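Local coordinates for RIM-binding protein, isoform F (Drosophila melanogaster, PDB 4Z8A) that probably acts as a scaffold at the synaptic active zone, its third SH3 domain binding a peptide derived from the calcium channel Cacophony, at residues 20-25 with 36-41. Sequence-based numbering, arbitrary orientation.
Sequences DYDPQE and ELCFKT
Tyr21 and Phe39 form a single antiparallel bridge, a hydrogen-bonded pair between segments that run in nearly opposite directions. It illustrates how one bridge can set a loop residue to face a ligand and brace a neighbouring carboxylate. Tyr21 N gives a bond to Phe39 O at 2.8 Å, and Phe39 N returns one to Tyr21 O at 3.0 Å. Cys38 CA adds a CA-H...O contact to the same Tyr21 O. Past the bridge, Asp22 caps the short helix by accepting from Gln24 N. At the other end, Asp20 OD1 is gripped twice by Thr41: the backbone N meets it almost straight at 2.8 Å, while OG1 reaches it from above the carboxylate plane.

The two segments are the flanks of the RT loop, the long hairpin of SH3 domains that borders the ligand groove, and here the bound peptide packs an apolar side chain on Tyr21. With CG anti to the backbone N (chi1 -171°), the Tyr21 ring sets out toward Glu36, its edge meeting Leu37 O. Tyr21 CB lies over one face of the Phe39 ring, 3.4 Å from Phe39 CZ. Tyr21 OH donates to Glu36 OE1 at 2.7 Å, on the syn side but 32° out of the carboxylate plane; Ser27 OG also bonds this oxygen, while OE2 forms a salt bridge with a basic side chain of the peptide. Pro23 CG covers Glu36 CB at 3.8 Å. An alanine in place of Tyr21 would probably leave Glu36 OE1 without its tyrosine donor, and Phe72 and the peptide's apolar side chain without the ring they pack on.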
# COMPACT_ATOMS: atom_id res chain seq x y z
N ASP A 20 -4.44 -10.83 -2.13
CA ASP A 20 -5.74 -10.20 -1.81
C ASP A 20 -5.64 -9.49 -0.48
O ASP A 20 -5.02 -10.02 0.44
CB ASP A 20 -6.85 -11.22 -1.72
CG ASP A 20 -7.14 -11.89 -3.04
OD1 ASP A 20 -6.63 -11.45 -4.08
OD2 ASP A 20 -7.88 -12.89 -3.02
N TYR A 21 -6.27 -8.31 -0.36
CA TYR A 21 -6.35 -7.63 0.93
C TYR A 21 -7.73 -7.06 1.23
O TYR A 21 -8.18 -6.14 0.56
CB TYR A 21 -5.33 -6.49 1.01
CG TYR A 21 -5.18 -5.87 2.39
CD1 TYR A 21 -4.59 -6.58 3.43
CD2 TYR A 21 -5.56 -4.55 2.62
CE1 TYR A 21 -4.42 -6.01 4.69
CE2 TYR A 21 -5.38 -3.96 3.88
CZ TYR A 21 -4.82 -4.70 4.91
OH TYR A 21 -4.62 -4.16 6.14
N ASP A 22 -8.37 -7.62 2.25
CA ASP A 22 -9.58 -7.06 2.83
C ASP A 22 -9.26 -6.67 4.26
O ASP A 22 -9.00 -7.53 5.09
CB ASP A 22 -10.72 -8.08 2.76
CG ASP A 22 -12.05 -7.52 3.24
OD1 ASP A 22 -12.07 -6.40 3.81
OD2 ASP A 22 -13.08 -8.19 3.05
N PRO A 23 -9.26 -5.37 4.55
CA PRO A 23 -8.86 -4.89 5.87
C PRO A 23 -9.65 -5.56 6.98
O PRO A 23 -9.09 -5.78 8.04
CB PRO A 23 -9.15 -3.39 5.80
CG PRO A 23 -9.13 -3.06 4.33
CD PRO A 23 -9.59 -4.28 3.62
N GLN A 24 -10.93 -5.89 6.75
CA GLN A 24 -11.74 -6.53 7.80
C GLN A 24 -11.26 -7.93 8.12
O GLN A 24 -11.47 -8.44 9.22
CB GLN A 24 -13.21 -6.61 7.38
CG GLN A 24 -13.90 -5.30 7.39
CD GLN A 24 -15.41 -5.43 7.42
OE1 GLN A 24 -15.97 -6.12 8.27
NE2 GLN A 24 -16.07 -4.77 6.48
N GLU A 25 -10.60 -8.57 7.16
CA GLU A 25 -10.10 -9.92 7.37
C GLU A 25 -8.65 -9.97 7.85
O GLU A 25 -8.24 -10.91 8.52
CB GLU A 25 -10.19 -10.74 6.09
CG GLU A 25 -11.59 -11.06 5.66
CD GLU A 25 -11.66 -11.63 4.27
OE1 GLU A 25 -10.59 -12.04 3.74
OE2 GLU A 25 -12.77 -11.66 3.71
N GLU A 36 -8.32 2.20 5.18
CA GLU A 36 -7.57 1.29 4.29
C GLU A 36 -8.40 0.86 3.07
O GLU A 36 -9.63 0.82 3.10
CB GLU A 36 -7.08 0.06 5.08
CG GLU A 36 -6.12 0.46 6.18
CD GLU A 36 -5.62 -0.72 7.02
OE1 GLU A 36 -5.86 -1.87 6.64
OE2 GLU A 36 -5.03 -0.44 8.09
N LEU A 37 -7.69 0.57 1.99
CA LEU A 37 -8.28 0.20 0.72
C LEU A 37 -8.32 -1.33 0.56
O LEU A 37 -7.38 -2.02 0.95
CB LEU A 37 -7.47 0.86 -0.41
CG LEU A 37 -7.92 0.91 -1.86
CD1 LEU A 37 -9.26 1.59 -1.95
CD2 LEU A 37 -6.88 1.69 -2.65
N CYS A 38 -9.44 -1.83 0.03
CA CYS A 38 -9.57 -3.24 -0.32
C CYS A 38 -9.06 -3.50 -1.75
O CYS A 38 -9.29 -2.69 -2.63
CB CYS A 38 -11.04 -3.64 -0.19
SG CYS A 38 -11.39 -5.39 -0.34
N PHE A 39 -8.39 -4.63 -1.98
CA PHE A 39 -7.97 -4.95 -3.35
C PHE A 39 -7.71 -6.44 -3.54
O PHE A 39 -7.66 -7.20 -2.57
CB PHE A 39 -6.72 -4.15 -3.75
CG PHE A 39 -5.56 -4.28 -2.78
CD1 PHE A 39 -4.66 -5.32 -2.90
CD2 PHE A 39 -5.39 -3.35 -1.76
CE1 PHE A 39 -3.61 -5.43 -2.02
CE2 PHE A 39 -4.35 -3.45 -0.90
CZ PHE A 39 -3.44 -4.50 -1.02
N LYS A 40 -7.55 -6.84 -4.80
CA LYS A 40 -7.34 -8.24 -5.17
C LYS A 40 -6.03 -8.42 -5.93
O LYS A 40 -5.55 -7.52 -6.61
CB LYS A 40 -8.51 -8.76 -6.01
CG LYS A 40 -9.86 -8.75 -5.27
CD LYS A 40 -9.95 -9.85 -4.23
CE LYS A 40 -11.35 -9.93 -3.63
NZ LYS A 40 -11.54 -11.14 -2.79
N THR A 41 -5.47 -9.61 -5.81
CA THR A 41 -4.26 -9.95 -6.56
C THR A 41 -4.37 -9.56 -8.04
O THR A 41 -5.38 -9.84 -8.67
CB THR A 41 -4.01 -11.45 -6.47
OG1 THR A 41 -3.87 -11.81 -5.10
CG2 THR A 41 -2.75 -11.87 -7.27